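Local coordinates for beta 1-3 glucanase (Clostridium beijerinckii NCIMB 8052, PDB 5H4E), which probably hydrolyses beta-1,3-glucan chains as a family 64 glycoside hydrolase, acting through its beta-1,3-glucanase domain, at residues A[92-106]-A[130-144]. Numbering follows the deposited sequence.
Sequences IIGARMYISYGKPLY and PNTGIMFEWAEMAWT
Pro130 packs its CB against CB of Tyr106 where two loops meet, flanking the antiparallel strands 95-101 and 136-144 of a larger antiparallel sheet, one face of which packs on a second sheet, consistent with a beta sandwich. At the next residue, Asn131, one carboxamide serves as a surrogate backbone: OD1 accepts the amide of Tyr106 on a lone pair (2.7 Å from its N), while ND2 donates to the carbonyl O of the same residue. A type II turn then leads to Ile134, whose CD1 meets CD of Lys103 at 3.6 Å and whose CG2 touches CD2 of Leu105. Met135 O receives the amide of Tyr101, and a water accepts from Met135 N and donates to Tyr101 O. Phe136 sets its ring against both methyls of Leu105.

Glu137 exchanges backbone bonds with Ile99, but its carboxylate turns away, OE2 taking the backbone N-H of Tyr160 and a salt bridge from Arg154. Trp138 lies on the other face, with Arg96 and Tyr98. A chi1 of 71° tucks CG between N and C and swings the indole beside the extended Arg96 chain, whose guanidinium stacks flat on it with planes 13° apart; CD sits over the five-membered ring. CE1 of Tyr98 comes obliquely to Trp138 CE3 at 3.5 Å, and Tyr98 OH accepts from Arg96 NH1 in the guanidinium plane, helping to hold the stacked group in that orientation. Beyond Ala139, which pairs with Met97, Glu140 OE2 takes the indole N-H of Trp138 (3.0 Å to NE1).

Met141 returns to the Met97 face, its CE on Met97 CB (3.8 Å) and its CG on Ala95 CB; strands 9-16 and 366-374 cover this face. A beta bulge at Ile93 and Gly94 shifts the register before Trp143 pairs with Ile92, Trp143 N lying 2.8 Å from Ile92 O.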
ATOM      1  N   ILE A  92     -17.134  -1.432  -5.978  1.00 21.91           N
ATOM      2  CA  ILE A  92     -15.956  -1.215  -6.816  1.00 21.41           C
ATOM      3  C   ILE A  92     -14.793  -2.036  -6.271  1.00 20.38           C
ATOM      4  O   ILE A  92     -14.709  -2.288  -5.067  1.00 20.81           O
ATOM      5  CB  ILE A  92     -15.575   0.300  -6.882  1.00 17.99           C
ATOM      6  CG1 ILE A  92     -14.527   0.574  -7.970  1.00 19.23           C
ATOM      7  CG2 ILE A  92     -15.108   0.808  -5.520  1.00 18.02           C
ATOM      8  CD1 ILE A  92     -14.283   2.072  -8.210  1.00 18.71           C
ATOM      9  N   ILE A  93     -13.902  -2.473  -7.154  1.00 22.23           N
ATOM     10  CA  ILE A  93     -12.750  -3.255  -6.715  1.00 22.18           C
ATOM     11  C   ILE A  93     -11.417  -2.664  -7.176  1.00 19.58           C
ATOM     12  O   ILE A  93     -11.366  -1.896  -8.142  1.00 22.15           O
ATOM     13  CB  ILE A  93     -12.859  -4.708  -7.200  1.00 25.36           C
ATOM     14  CG1 ILE A  93     -12.938  -4.766  -8.719  1.00 24.90           C
ATOM     15  CG2 ILE A  93     -14.093  -5.369  -6.605  1.00 25.34           C
ATOM     16  CD1 ILE A  93     -13.190  -6.168  -9.232  1.00 31.40           C
ATOM     17  N   GLY A  94     -10.351  -3.028  -6.463  1.00 18.58           N
ATOM     18  CA  GLY A  94      -8.997  -2.601  -6.781  1.00 24.22           C
ATOM     19  C   GLY A  94      -8.879  -1.107  -7.016  1.00 21.74           C
ATOM     20  O   GLY A  94      -8.198  -0.666  -7.940  1.00 22.63           O
ATOM     21  N   ALA A  95      -9.553  -0.317  -6.186  1.00 20.87           N
ATOM     22  CA  ALA A  95      -9.647   1.123  -6.438  1.00 16.92           C
ATOM     23  C   ALA A  95      -8.577   1.912  -5.697  1.00 17.85           C
ATOM     24  O   ALA A  95      -8.129   1.507  -4.613  1.00 19.79           O
ATOM     25  CB  ALA A  95     -11.046   1.636  -6.055  1.00 19.05           C
ATOM     26  N   ARG A  96      -8.151   3.018  -6.305  1.00 19.55           N
ATOM     27  CA  ARG A  96      -7.262   3.978  -5.663  1.00 17.45           C
ATOM     28  C   ARG A  96      -7.829   5.389  -5.793  1.00 18.62           C
ATOM     29  O   ARG A  96      -8.210   5.814  -6.887  1.00 19.25           O
ATOM     30  CB  ARG A  96      -5.872   3.938  -6.283  1.00 16.64           C
ATOM     31  CG  ARG A  96      -5.148   2.631  -6.097  1.00 20.98           C
ATOM     32  CD  ARG A  96      -3.813   2.707  -6.782  1.00 24.32           C
ATOM     33  NE  ARG A  96      -2.979   1.576  -6.439  1.00 24.82           N
ATOM     34  CZ  ARG A  96      -1.685   1.494  -6.719  1.00 32.31           C
ATOM     35  NH1 ARG A  96      -1.071   2.490  -7.342  1.00 27.66           N
ATOM     36  NH2 ARG A  96      -1.002   0.415  -6.359  1.00 35.84           N
ATOM     37  N   MET A  97      -7.883   6.113  -4.678  1.00 16.28           N
ATOM     38  CA  MET A  97      -8.208   7.530  -4.727  1.00 16.32           C
ATOM     39  C   MET A  97      -6.925   8.329  -4.607  1.00 15.77           C
ATOM     40  O   MET A  97      -6.399   8.476  -3.510  1.00 16.33           O
ATOM     41  CB  MET A  97      -9.179   7.927  -3.607  1.00 17.16           C
ATOM     42  CG  MET A  97      -9.581   9.401  -3.645  1.00 15.90           C
ATOM     43  SD  MET A  97     -10.927   9.691  -2.468  1.00 19.44           S
ATOM     44  CE  MET A  97     -11.456  11.344  -2.900  1.00 17.11           C
ATOM     45  N   TYR A  98      -6.413   8.828  -5.729  1.00 17.50           N
ATOM     46  CA  TYR A  98      -5.211   9.659  -5.712  1.00 14.66           C
ATOM     47  C   TYR A  98      -5.584  11.073  -5.295  1.00 16.00           C
ATOM     48  O   TYR A  98      -6.532  11.639  -5.823  1.00 15.03           O
ATOM     49  CB  TYR A  98      -4.536   9.714  -7.098  1.00 17.51           C
ATOM     50  CG  TYR A  98      -3.899   8.425  -7.562  1.00 18.67           C
ATOM     51  CD1 TYR A  98      -2.590   8.114  -7.218  1.00 23.68           C
ATOM     52  CD2 TYR A  98      -4.593   7.542  -8.380  1.00 20.57           C
ATOM     53  CE1 TYR A  98      -1.997   6.949  -7.651  1.00 20.38           C
ATOM     54  CE2 TYR A  98      -4.010   6.367  -8.816  1.00 24.70           C
ATOM     55  CZ  TYR A  98      -2.704   6.082  -8.451  1.00 23.46           C
ATOM     56  OH  TYR A  98      -2.107   4.919  -8.880  1.00 28.55           O
ATOM     57  N   ILE A  99      -4.833  11.638  -4.358  1.00 16.55           N
ATOM     58  CA  ILE A  99      -5.059  12.999  -3.913  1.00 15.72           C
ATOM     59  C   ILE A  99      -3.730  13.737  -3.990  1.00 19.24           C
ATOM     60  O   ILE A  99      -2.787  13.383  -3.281  1.00 18.95           O
ATOM     61  CB  ILE A  99      -5.635  13.049  -2.484  1.00 16.29           C
ATOM     62  CG1 ILE A  99      -6.973  12.296  -2.441  1.00 18.76           C
ATOM     63  CG2 ILE A  99      -5.836  14.518  -2.029  1.00 16.01           C
ATOM     64  CD1 ILE A  99      -7.517  12.085  -1.050  1.00 15.90           C
ATOM     65  N   SER A 100      -3.646  14.739  -4.865  1.00 15.42           N
ATOM     66  CA  SER A 100      -2.386  15.457  -5.063  1.00 16.09           C
ATOM     67  C   SER A 100      -2.530  16.927  -4.697  1.00 19.15           C
ATOM     68  O   SER A 100      -3.633  17.471  -4.673  1.00 20.94           O
ATOM     69  CB  SER A 100      -1.888  15.318  -6.505  1.00 17.34           C
ATOM     70  OG  SER A 100      -2.834  15.828  -7.429  1.00 19.93           O
ATOM     71  N   TYR A 101      -1.399  17.547  -4.383  1.00 19.05           N
ATOM     72  CA  TYR A 101      -1.352  18.945  -3.992  1.00 18.12           C
ATOM     73  C   TYR A 101      -0.727  19.770  -5.123  1.00 21.89           C
ATOM     74  O   TYR A 101       0.226  19.314  -5.768  1.00 21.58           O
ATOM     75  CB  TYR A 101      -0.523  19.106  -2.713  1.00 19.79           C
ATOM     76  CG  TYR A 101      -1.101  18.536  -1.430  1.00 19.07           C
ATOM     77  CD1 TYR A 101      -2.458  18.233  -1.300  1.00 21.43           C
ATOM     78  CD2 TYR A 101      -0.279  18.351  -0.319  1.00 19.04           C
ATOM     79  CE1 TYR A 101      -2.965  17.739  -0.099  1.00 19.52           C
ATOM     80  CE2 TYR A 101      -0.768  17.864   0.868  1.00 19.36           C
ATOM     81  CZ  TYR A 101      -2.103  17.565   0.982  1.00 17.99           C
ATOM     82  OH  TYR A 101      -2.553  17.079   2.194  1.00 20.44           O
ATOM     83  N   GLY A 102      -1.244  20.973  -5.364  1.00 22.83           N
ATOM     84  CA  GLY A 102      -0.612  21.894  -6.300  1.00 25.01           C
ATOM     85  C   GLY A 102      -0.982  21.684  -7.757  1.00 23.89           C
ATOM     86  O   GLY A 102      -1.265  22.637  -8.482  1.00 24.44           O
ATOM     87  N   LYS A 103      -0.962  20.431  -8.195  1.00 24.54           N
ATOM     88  CA  LYS A 103      -1.359  20.089  -9.553  1.00 23.10           C
ATOM     89  C   LYS A 103      -1.845  18.652  -9.571  1.00 22.57           C
ATOM     90  O   LYS A 103      -1.528  17.877  -8.663  1.00 21.82           O
ATOM     91  CB  LYS A 103      -0.199  20.282 -10.540  1.00 24.90           C
ATOM     92  CG  LYS A 103       1.075  19.582 -10.126  1.00 25.22           C
ATOM     93  CD  LYS A 103       1.915  19.177 -11.337  1.00 30.49           C
ATOM     94  CE  LYS A 103       2.563  20.351 -12.028  1.00 30.05           C
ATOM     95  NZ  LYS A 103       3.332  19.927 -13.247  1.00 33.16           N
ATOM     96  N   PRO A 104      -2.642  18.287 -10.582  1.00 22.38           N
ATOM     97  CA  PRO A 104      -3.080  16.897 -10.663  1.00 21.40           C
ATOM     98  C   PRO A 104      -1.946  15.993 -11.121  1.00 21.17           C
ATOM     99  O   PRO A 104      -0.947  16.464 -11.664  1.00 20.01           O
ATOM    100  CB  PRO A 104      -4.202  16.946 -11.707  1.00 23.29           C
ATOM    101  CG  PRO A 104      -3.817  18.090 -12.575  1.00 22.76           C
ATOM    102  CD  PRO A 104      -3.252  19.114 -11.641  1.00 23.60           C
ATOM    103  N   LEU A 105      -2.115  14.697 -10.916  1.00 19.29           N
ATOM    104  CA  LEU A 105      -1.144  13.723 -11.391  1.00 18.52           C
ATOM    105  C   LEU A 105      -1.309  13.526 -12.888  1.00 24.80           C
ATOM    106  O   LEU A 105      -2.375  13.814 -13.450  1.00 22.11           O
ATOM    107  CB  LEU A 105      -1.310  12.397 -10.647  1.00 22.79           C
ATOM    108  CG  LEU A 105      -1.058  12.495  -9.139  1.00 17.80           C
ATOM    109  CD1 LEU A 105      -1.232  11.149  -8.475  1.00 17.10           C
ATOM    110  CD2 LEU A 105       0.357  13.006  -8.938  1.00 19.34           C
ATOM    111  N   TYR A 106      -0.244  13.068 -13.536  1.00 19.91           N
ATOM    112  CA  TYR A 106      -0.299  12.713 -14.952  1.00 23.99           C
ATOM    113  C   TYR A 106      -0.470  11.205 -15.117  1.00 26.20           C
ATOM    114  O   TYR A 106       0.497  10.446 -14.977  1.00 22.50           O
ATOM    115  CB  TYR A 106       0.965  13.157 -15.677  1.00 22.49           C
ATOM    116  CG  TYR A 106       1.261  14.631 -15.620  1.00 25.63           C
ATOM    117  CD1 TYR A 106       0.706  15.516 -16.542  1.00 24.27           C
ATOM    118  CD2 TYR A 106       2.124  15.140 -14.663  1.00 24.79           C
ATOM    119  CE1 TYR A 106       0.987  16.866 -16.497  1.00 26.30           C
ATOM    120  CE2 TYR A 106       2.416  16.491 -14.607  1.00 24.08           C
ATOM    121  CZ  TYR A 106       1.850  17.350 -15.532  1.00 31.04           C
ATOM    122  OH  TYR A 106       2.146  18.690 -15.471  1.00 30.49           O
ATOM    123  N   PRO A 130       6.556  11.675 -15.403  1.00 21.58           N
ATOM    124  CA  PRO A 130       5.933  13.008 -15.396  1.00 23.87           C
ATOM    125  C   PRO A 130       5.510  13.482 -14.008  1.00 20.97           C
ATOM    126  O   PRO A 130       5.277  14.676 -13.807  1.00 24.86           O
ATOM    127  CB  PRO A 130       4.697  12.819 -16.286  1.00 20.60           C
ATOM    128  CG  PRO A 130       4.403  11.367 -16.219  1.00 23.25           C
ATOM    129  CD  PRO A 130       5.744  10.700 -16.152  1.00 25.05           C
ATOM    130  N   ASN A 131       5.423  12.552 -13.062  1.00 21.84           N
ATOM    131  CA  ASN A 131       4.938  12.864 -11.725  1.00 21.80           C
ATOM    132  C   ASN A 131       6.046  13.085 -10.697  1.00 20.55           C
ATOM    133  O   ASN A 131       5.765  13.277  -9.514  1.00 19.91           O
ATOM    134  CB  ASN A 131       4.018  11.744 -11.240  1.00 19.57           C
ATOM    135  CG  ASN A 131       2.808  11.569 -12.132  1.00 21.55           C
ATOM    136  OD1 ASN A 131       1.861  12.349 -12.064  1.00 23.74           O
ATOM    137  ND2 ASN A 131       2.834  10.546 -12.973  1.00 18.84           N
ATOM    138  N   THR A 132       7.298  13.061 -11.142  1.00 22.37           N
ATOM    139  CA  THR A 132       8.421  13.289 -10.237  1.00 24.18           C
ATOM    140  C   THR A 132       8.268  14.604  -9.478  1.00 22.33           C
ATOM    141  O   THR A 132       7.980  15.646 -10.062  1.00 21.77           O
ATOM    142  CB  THR A 132       9.778  13.286 -10.992  1.00 25.05           C
ATOM    143  OG1 THR A 132       9.715  14.180 -12.105  1.00 31.43           O
ATOM    144  CG2 THR A 132      10.087  11.893 -11.497  1.00 29.58           C
ATOM    145  N   GLY A 133       8.432  14.551  -8.163  1.00 21.90           N
ATOM    146  CA  GLY A 133       8.355  15.757  -7.365  1.00 21.98           C
ATOM    147  C   GLY A 133       6.971  16.208  -6.911  1.00 20.70           C
ATOM    148  O   GLY A 133       6.867  17.114  -6.076  1.00 20.03           O
ATOM    149  N   ILE A 134       5.906  15.617  -7.448  1.00 18.54           N
ATOM    150  CA  ILE A 134       4.559  16.070  -7.080  1.00 18.22           C
ATOM    151  C   ILE A 134       4.129  15.507  -5.719  1.00 18.62           C
ATOM    152  O   ILE A 134       4.369  14.329  -5.419  1.00 20.95           O
ATOM    153  CB  ILE A 134       3.521  15.689  -8.144  1.00 18.75           C
ATOM    154  CG1 ILE A 134       3.909  16.272  -9.512  1.00 20.74           C
ATOM    155  CG2 ILE A 134       2.140  16.180  -7.747  1.00 17.59           C
ATOM    156  CD1 ILE A 134       2.981  15.845 -10.639  1.00 21.94           C
ATOM    157  N   MET A 135       3.543  16.360  -4.887  1.00 19.02           N
ATOM    158  CA  MET A 135       3.012  15.929  -3.592  1.00 16.56           C
ATOM    159  C   MET A 135       1.744  15.146  -3.827  1.00 15.44           C
ATOM    160  O   MET A 135       0.754  15.697  -4.313  1.00 18.13           O
ATOM    161  CB  MET A 135       2.729  17.121  -2.682  1.00 19.45           C
ATOM    162  CG  MET A 135       3.936  18.048  -2.440  1.00 21.49           C
ATOM    163  SD  MET A 135       5.287  17.297  -1.505  1.00 22.34           S
ATOM    164  CE  MET A 135       6.345  16.769  -2.839  1.00 22.28           C
ATOM    165  N   PHE A 136       1.771  13.853  -3.522  1.00 15.97           N
ATOM    166  CA  PHE A 136       0.557  13.043  -3.654  1.00 16.68           C
ATOM    167  C   PHE A 136       0.594  11.842  -2.723  1.00 18.83           C
ATOM    168  O   PHE A 136       1.670  11.386  -2.320  1.00 15.95           O
ATOM    169  CB  PHE A 136       0.370  12.564  -5.105  1.00 17.61           C
ATOM    170  CG  PHE A 136       1.343  11.488  -5.528  1.00 17.09           C
ATOM    171  CD1 PHE A 136       1.050  10.149  -5.335  1.00 17.74           C
ATOM    172  CD2 PHE A 136       2.549  11.823  -6.136  1.00 19.04           C
ATOM    173  CE1 PHE A 136       1.939   9.159  -5.713  1.00 20.15           C
ATOM    174  CE2 PHE A 136       3.443  10.837  -6.525  1.00 19.57           C
ATOM    175  CZ  PHE A 136       3.141   9.503  -6.311  1.00 19.47           C
ATOM    176  N   GLU A 137      -0.597  11.355  -2.382  1.00 16.59           N
ATOM    177  CA  GLU A 137      -0.793  10.062  -1.735  1.00 16.97           C
ATOM    178  C   GLU A 137      -1.982   9.401  -2.427  1.00 17.86           C
ATOM    179  O   GLU A 137      -2.653  10.045  -3.250  1.00 17.00           O
ATOM    180  CB  GLU A 137      -1.060  10.214  -0.229  1.00 19.61           C
ATOM    181  CG  GLU A 137       0.031  10.946   0.523  1.00 17.76           C
ATOM    182  CD  GLU A 137       1.250  10.072   0.830  1.00 17.75           C
ATOM    183  OE1 GLU A 137       1.372   8.951   0.278  1.00 18.16           O
ATOM    184  OE2 GLU A 137       2.092  10.516   1.633  1.00 17.15           O
ATOM    185  N   TRP A 138      -2.240   8.129  -2.130  1.00 20.59           N
ATOM    186  CA  TRP A 138      -3.529   7.540  -2.504  1.00 17.42           C
ATOM    187  C   TRP A 138      -4.110   6.689  -1.370  1.00 16.49           C
ATOM    188  O   TRP A 138      -3.381   6.116  -0.560  1.00 15.77           O
ATOM    189  CB  TRP A 138      -3.418   6.712  -3.812  1.00 17.51           C
ATOM    190  CG  TRP A 138      -2.650   5.404  -3.725  1.00 21.31           C
ATOM    191  CD1 TRP A 138      -3.125   4.205  -3.277  1.00 20.13           C
ATOM    192  CD2 TRP A 138      -1.302   5.164  -4.147  1.00 21.44           C
ATOM    193  NE1 TRP A 138      -2.154   3.242  -3.372  1.00 18.03           N
ATOM    194  CE2 TRP A 138      -1.022   3.803  -3.897  1.00 21.85           C
ATOM    195  CE3 TRP A 138      -0.304   5.965  -4.703  1.00 25.30           C
ATOM    196  CZ2 TRP A 138       0.218   3.224  -4.182  1.00 25.87           C
ATOM    197  CZ3 TRP A 138       0.934   5.388  -4.983  1.00 31.82           C
ATOM    198  CH2 TRP A 138       1.183   4.030  -4.716  1.00 27.24           C
ATOM    199  N   ALA A 139      -5.437   6.673  -1.292  1.00 15.06           N
ATOM    200  CA  ALA A 139      -6.160   5.721  -0.449  1.00 15.14           C
ATOM    201  C   ALA A 139      -6.493   4.501  -1.293  1.00 14.72           C
ATOM    202  O   ALA A 139      -6.815   4.632  -2.486  1.00 17.20           O
ATOM    203  CB  ALA A 139      -7.427   6.354   0.113  1.00 15.52           C
ATOM    204  N   GLU A 140      -6.393   3.309  -0.710  1.00 16.48           N
ATOM    205  CA  GLU A 140      -6.787   2.087  -1.420  1.00 18.40           C
ATOM    206  C   GLU A 140      -8.134   1.614  -0.883  1.00 17.81           C
ATOM    207  O   GLU A 140      -8.381   1.712   0.312  1.00 15.92           O
ATOM    208  CB  GLU A 140      -5.720   0.998  -1.255  1.00 17.83           C
ATOM    209  CG  GLU A 140      -4.380   1.422  -1.861  1.00 18.07           C
ATOM    210  CD  GLU A 140      -3.260   0.433  -1.626  1.00 20.34           C
ATOM    211  OE1 GLU A 140      -3.281  -0.274  -0.600  1.00 21.65           O
ATOM    212  OE2 GLU A 140      -2.338   0.391  -2.465  1.00 23.47           O
ATOM    213  N   MET A 141      -9.019   1.128  -1.751  1.00 15.98           N
ATOM    214  CA  MET A 141     -10.316   0.673  -1.247  1.00 16.78           C
ATOM    215  C   MET A 141     -10.991  -0.328  -2.163  1.00 18.58           C
ATOM    216  O   MET A 141     -10.705  -0.394  -3.358  1.00 17.78           O
ATOM    217  CB  MET A 141     -11.255   1.856  -1.020  1.00 17.64           C
ATOM    218  CG  MET A 141     -11.958   2.318  -2.257  1.00 18.05           C
ATOM    219  SD  MET A 141     -12.023   4.109  -2.254  1.00 28.76           S
ATOM    220  CE  MET A 141     -10.326   4.394  -2.710  1.00 20.22           C
ATOM    221  N   ALA A 142     -11.865  -1.132  -1.573  1.00 18.48           N
ATOM    222  CA  ALA A 142     -12.732  -2.013  -2.346  1.00 20.29           C
ATOM    223  C   ALA A 142     -14.034  -2.173  -1.582  1.00 19.78           C
ATOM    224  O   ALA A 142     -14.034  -2.283  -0.354  1.00 19.27           O
ATOM    225  CB  ALA A 142     -12.077  -3.353  -2.590  1.00 17.44           C
ATOM    226  N   TRP A 143     -15.142  -2.149  -2.309  1.00 18.57           N
ATOM    227  CA  TRP A 143     -16.441  -2.339  -1.704  1.00 17.03           C
ATOM    228  C   TRP A 143     -17.072  -3.512  -2.427  1.00 21.79           C
ATOM    229  O   TRP A 143     -17.393  -3.418  -3.613  1.00 21.08           O
ATOM    230  CB  TRP A 143     -17.286  -1.076  -1.817  1.00 17.87           C
ATOM    231  CG  TRP A 143     -18.622  -1.153  -1.138  1.00 17.71           C
ATOM    232  CD1 TRP A 143     -19.033  -2.064  -0.201  1.00 21.36           C
ATOM    233  CD2 TRP A 143     -19.727  -0.279  -1.363  1.00 21.56           C
ATOM    234  NE1 TRP A 143     -20.337  -1.804   0.171  1.00 22.27           N
ATOM    235  CE2 TRP A 143     -20.784  -0.712  -0.533  1.00 21.25           C
ATOM    236  CE3 TRP A 143     -19.929   0.826  -2.195  1.00 20.08           C
ATOM    237  CZ2 TRP A 143     -22.016  -0.066  -0.502  1.00 21.08           C
ATOM    238  CZ3 TRP A 143     -21.149   1.459  -2.169  1.00 22.97           C
ATOM    239  CH2 TRP A 143     -22.181   1.012  -1.331  1.00 20.12           C
ATOM    240  N   THR A 144     -17.213  -4.625  -1.715  1.00 22.61           N
ATOM    241  CA  THR A 144     -17.676  -5.865  -2.322  1.00 26.39           C
ATOM    242  C   THR A 144     -18.908  -6.387  -1.615  1.00 29.45           C
ATOM    243  O   THR A 144     -19.479  -5.707  -0.761  1.00 26.74           O
ATOM    244  CB  THR A 144     -16.590  -6.939  -2.272  1.00 24.92           C
ATOM    245  OG1 THR A 144     -16.354  -7.296  -0.905  1.00 25.97           O
ATOM    246  CG2 THR A 144     -15.291  -6.410  -2.883  1.00 28.77           C
TER
HETATM  247  O   HOH W   1       2.936  19.092  -5.709  1.00 19.75           O